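Local coordinates for protein desulfoferrodoxin (rbo) (Treponema pallidum subsp. pallidum str. Nichols, PDB 1Y07) that probably reduces superoxide at a mononuclear iron centre, as a class III superoxide reductase of the desulfoferrodoxin family, at residues 81-85 with 102-106; 112-116 with 124-128. All coordinates share one frame; numbering follows the deposited sequence.

In the fold
Contact 1 is a buried contact and contact 2 only partly buried, yet both reach the same four-stranded antiparallel sheet. In contact 1, strand 78-85 of that sheet faces strand 101-105 of a separate three-stranded sheet, so the gap is filled mainly by apolar side chains, with no hydrogen bond across it. Contact 2 works within the four-stranded sheet, pairing strand 112-119 with the outermost strand 123-127 through backbone hydrogen bonds, with polar side chains on one face. Strands 78-85 and 112-119 are neighbours: Cys-82 N lies 2.8 Å from Tyr-116 O, a probable hydrogen bond. Leu-83 and Ala-115 also touch, on the face turned toward the three-stranded sheet.

Contact 1 (81-85 with 102-106); sequences VCLKT and VTFAL
Phe-104 meets Leu-83 over a ring face and Val-81 at the ring's edge, and has more surface covered than any other residue here. With chi1 at -62°, CG stands opposite the carbonyl carbon, and the side chain leads from strand 101-105 toward strand 78-85. Its CB meets the methyl Leu-83 CD2 at 3.7 Å, and the same methyl stays beside CG and CD1 where the ring begins. Farther out, Leu-83 CB sits over the centre of one face, 4.2 Å from the centroid of the Phe-104 ring and only 4° off its normal, a CH-pi contact. At the far edge, Phe-104 CE1 touches Val-81 CG1 at 3.6 Å. The tip, CZ of Phe-104, comes within 3.5 Å of Val-81 O, which lies in the ring plane, where the slightly positive ring hydrogens suit a carbonyl oxygen.

The two strands belong to different sheets packed face to face as a beta-sandwich, consistent with the immunoglobulin-like fold of the desulfoferrodoxin domain. Their segments run in nearly the same direction, at 30° to each other, with axes 9.0 Å apart. That separation is too great for backbone pairing and is bridged mainly by side chains. A flat phenylalanine offers both a broad face and a long reach here; beta-branched valines are compact and suit extended strands.

On one flank of the ring, Val-102 CG1 rests against Val-81 CB at 3.8 Å. On the other, Leu-83 CD2 meets Leu-106 CD1, while the second methyl of Leu-106, CD2, faces Thr-85 CG2 tip to tip at 3.9 Å. Thr-85 is amphipathic: its methyl joins this apolar layer as its hydroxyl OG1 hydrogen-bonds to Asp-110 OD2.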
# COMPACT_ATOMS: atom_id res chain seq x y z
N VAL B 81 3.50 -8.11 5.72
CA VAL B 81 2.16 -8.04 6.25
C VAL B 81 1.54 -6.77 5.66
O VAL B 81 2.20 -5.71 5.61
CB VAL B 81 2.14 -7.95 7.81
CG1 VAL B 81 0.74 -7.66 8.33
CG2 VAL B 81 2.73 -9.24 8.40
N CYS B 82 0.31 -6.90 5.20
CA CYS B 82 -0.49 -5.79 4.66
C CYS B 82 -1.70 -5.59 5.58
O CYS B 82 -2.32 -6.56 6.02
CB CYS B 82 -0.92 -6.13 3.24
SG CYS B 82 -2.06 -4.98 2.48
N LEU B 83 -2.04 -4.35 5.87
CA LEU B 83 -3.16 -3.99 6.69
C LEU B 83 -4.11 -3.17 5.89
O LEU B 83 -3.70 -2.18 5.26
CB LEU B 83 -2.68 -3.17 7.88
CG LEU B 83 -3.57 -3.12 9.10
CD1 LEU B 83 -3.75 -4.43 9.72
CD2 LEU B 83 -3.01 -2.05 10.06
N LYS B 84 -5.36 -3.61 5.83
CA LYS B 84 -6.38 -2.77 5.28
C LYS B 84 -7.10 -2.12 6.46
O LYS B 84 -7.45 -2.81 7.40
CB LYS B 84 -7.40 -3.58 4.45
CG LYS B 84 -8.57 -2.67 4.07
CD LYS B 84 -9.50 -3.26 3.05
CE LYS B 84 -10.37 -4.32 3.58
NZ LYS B 84 -11.29 -4.76 2.50
N THR B 85 -7.29 -0.81 6.41
CA THR B 85 -8.02 -0.05 7.41
C THR B 85 -9.15 0.67 6.71
O THR B 85 -9.28 0.65 5.48
CB THR B 85 -7.12 0.96 8.15
OG1 THR B 85 -6.70 2.00 7.26
CG2 THR B 85 -5.79 0.32 8.62
N VAL B 102 4.89 -7.50 13.16
CA VAL B 102 5.15 -6.09 12.81
C VAL B 102 4.01 -5.23 13.32
O VAL B 102 2.92 -5.71 13.52
CB VAL B 102 5.34 -5.96 11.28
CG1 VAL B 102 4.00 -6.07 10.56
CG2 VAL B 102 6.18 -4.71 10.93
N THR B 103 4.27 -3.97 13.57
CA THR B 103 3.28 -3.08 14.07
C THR B 103 3.07 -1.93 13.07
O THR B 103 4.01 -1.47 12.41
CB THR B 103 3.76 -2.49 15.35
OG1 THR B 103 3.97 -3.58 16.28
CG2 THR B 103 2.68 -1.55 16.01
N PHE B 104 1.83 -1.51 12.96
CA PHE B 104 1.43 -0.40 12.14
C PHE B 104 0.84 0.65 13.07
O PHE B 104 0.28 0.29 14.09
CB PHE B 104 0.34 -0.86 11.22
CG PHE B 104 0.79 -1.95 10.27
CD1 PHE B 104 0.62 -3.28 10.60
CD2 PHE B 104 1.33 -1.64 9.05
CE1 PHE B 104 1.03 -4.32 9.74
CE2 PHE B 104 1.72 -2.68 8.17
CZ PHE B 104 1.58 -3.99 8.54
N ALA B 105 0.91 1.92 12.68
CA ALA B 105 0.24 3.01 13.36
C ALA B 105 -0.90 3.61 12.56
O ALA B 105 -0.78 3.71 11.29
CB ALA B 105 1.27 4.08 13.68
N LEU B 106 -1.99 3.99 13.23
CA LEU B 106 -3.19 4.55 12.65
C LEU B 106 -3.40 5.96 13.17
O LEU B 106 -3.00 6.27 14.30
CB LEU B 106 -4.41 3.62 12.96
CG LEU B 106 -4.63 2.42 11.99
CD1 LEU B 106 -3.42 1.45 11.95
CD2 LEU B 106 -5.94 1.66 12.32

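Contact 2 (112-116 with 124-128)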
# COMPACT_ATOMS: atom_id res chain seq x y z
N VAL B 112 -8.89 -0.45 12.06
CA VAL B 112 -8.44 -1.61 11.29
C VAL B 112 -9.60 -2.40 10.71
O VAL B 112 -10.64 -2.50 11.37
CB VAL B 112 -7.56 -2.52 12.15
CG1 VAL B 112 -8.35 -3.20 13.20
CG2 VAL B 112 -6.87 -3.57 11.31
N LEU B 113 -9.41 -3.01 9.53
CA LEU B 113 -10.40 -3.94 8.94
C LEU B 113 -9.88 -5.36 8.81
O LEU B 113 -10.58 -6.31 9.16
CB LEU B 113 -10.87 -3.46 7.57
CG LEU B 113 -11.72 -2.19 7.57
CD1 LEU B 113 -12.00 -1.75 6.14
CD2 LEU B 113 -13.05 -2.38 8.33
N GLU B 114 -8.68 -5.54 8.28
CA GLU B 114 -8.18 -6.87 7.92
C GLU B 114 -6.67 -6.84 7.76
O GLU B 114 -6.10 -5.85 7.34
CB GLU B 114 -8.83 -7.37 6.62
CG GLU B 114 -8.56 -8.83 6.29
CD GLU B 114 -9.56 -9.41 5.27
OE1 GLU B 114 -9.80 -10.65 5.27
OE2 GLU B 114 -10.12 -8.63 4.47
N ALA B 115 -6.04 -7.95 8.10
CA ALA B 115 -4.61 -8.13 7.92
C ALA B 115 -4.37 -9.29 6.99
O ALA B 115 -5.15 -10.23 7.00
CB ALA B 115 -3.92 -8.36 9.25
N TYR B 116 -3.27 -9.22 6.23
CA TYR B 116 -2.86 -10.20 5.22
C TYR B 116 -1.37 -10.42 5.39
O TYR B 116 -0.67 -9.48 5.64
CB TYR B 116 -3.14 -9.73 3.79
CG TYR B 116 -4.54 -9.20 3.57
CD1 TYR B 116 -4.87 -7.92 3.98
CD2 TYR B 116 -5.54 -9.99 2.99
CE1 TYR B 116 -6.15 -7.40 3.80
CE2 TYR B 116 -6.82 -9.47 2.79
CZ TYR B 116 -7.11 -8.17 3.22
OH TYR B 116 -8.37 -7.61 3.11
N VAL B 124 -0.44 -16.35 0.56
CA VAL B 124 -1.10 -15.33 1.37
C VAL B 124 -2.20 -15.90 2.26
O VAL B 124 -2.94 -16.80 1.83
CB VAL B 124 -1.72 -14.20 0.51
CG1 VAL B 124 -2.31 -13.11 1.41
CG2 VAL B 124 -0.69 -13.66 -0.48
N TRP B 125 -2.31 -15.33 3.46
CA TRP B 125 -3.32 -15.64 4.47
C TRP B 125 -3.91 -14.37 5.12
O TRP B 125 -3.20 -13.40 5.43
CB TRP B 125 -2.71 -16.53 5.59
CG TRP B 125 -2.17 -17.82 5.06
CD1 TRP B 125 -1.00 -18.00 4.37
CD2 TRP B 125 -2.80 -19.09 5.11
NE1 TRP B 125 -0.86 -19.32 4.01
CE2 TRP B 125 -1.96 -20.02 4.45
CE3 TRP B 125 -3.99 -19.54 5.67
CZ2 TRP B 125 -2.27 -21.37 4.36
CZ3 TRP B 125 -4.31 -20.88 5.56
CH2 TRP B 125 -3.45 -21.79 4.91
N SER B 126 -5.21 -14.37 5.35
CA SER B 126 -5.86 -13.24 5.99
C SER B 126 -6.47 -13.51 7.38
O SER B 126 -6.92 -14.62 7.68
CB SER B 126 -6.92 -12.65 5.08
OG SER B 126 -8.01 -13.52 4.90
N GLY B 127 -6.47 -12.47 8.20
CA GLY B 127 -7.00 -12.52 9.55
C GLY B 127 -7.50 -11.19 10.06
O GLY B 127 -7.13 -10.13 9.54
N LYS B 128 -8.35 -11.23 11.09
CA LYS B 128 -8.92 -10.02 11.70
C LYS B 128 -8.64 -9.95 13.20
O LYS B 128 -8.94 -10.88 13.95
CB LYS B 128 -10.44 -9.89 11.41
CG LYS B 128 -11.23 -11.19 11.23
CD LYS B 128 -12.73 -11.03 11.59
CE LYS B 128 -13.14 -11.94 12.78
NZ LYS B 128 -14.62 -12.04 12.98
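Tyr-116 and Ser-126 face each other as an antiparallel non-hydrogen-bonded pair, their CA atoms 4.3 Å apart, and bury the most surface here. The tyrosine ring leans along the serine, its CD2 3.7 Å from Ser-126 CB, an approach oblique to the ring. Serine is small enough to leave room for this ring. Its hydroxyl, set between the backbone N and the carbonyl carbon (chi1 68°), gives a weak hydrogen bond to Glu-114 OE1 at 3.4 Å. The extended chain of Glu-114 brings its carboxylate over the same face, where OE2 also lies close to the Tyr-116 hydroxyl.

Gly-127 is next in buried surface and pairs with Ala-115 through two backbone bonds: Ala-115 N to Gly-127 O at 2.8 Å, and Gly-127 N to Ala-115 O at 2.9 Å. Both are nearly straight, with angles at hydrogen of 164° and 166°. The small Ala-115 suits the opposite, buried face, packing on Pro-52 and Val-54.

Where it pairs with strand 78-85, strand 112-119 has a classic beta bulge at Leu-113 and Glu-114, opposite Lys-84. Strands 112-119 and 123-127 form an antiparallel beta hairpin whose first strand ends at the iron ligand Cys-119, whose turn carries the ligand His-122, and whose Trp-125 stacks on the ligand His-50.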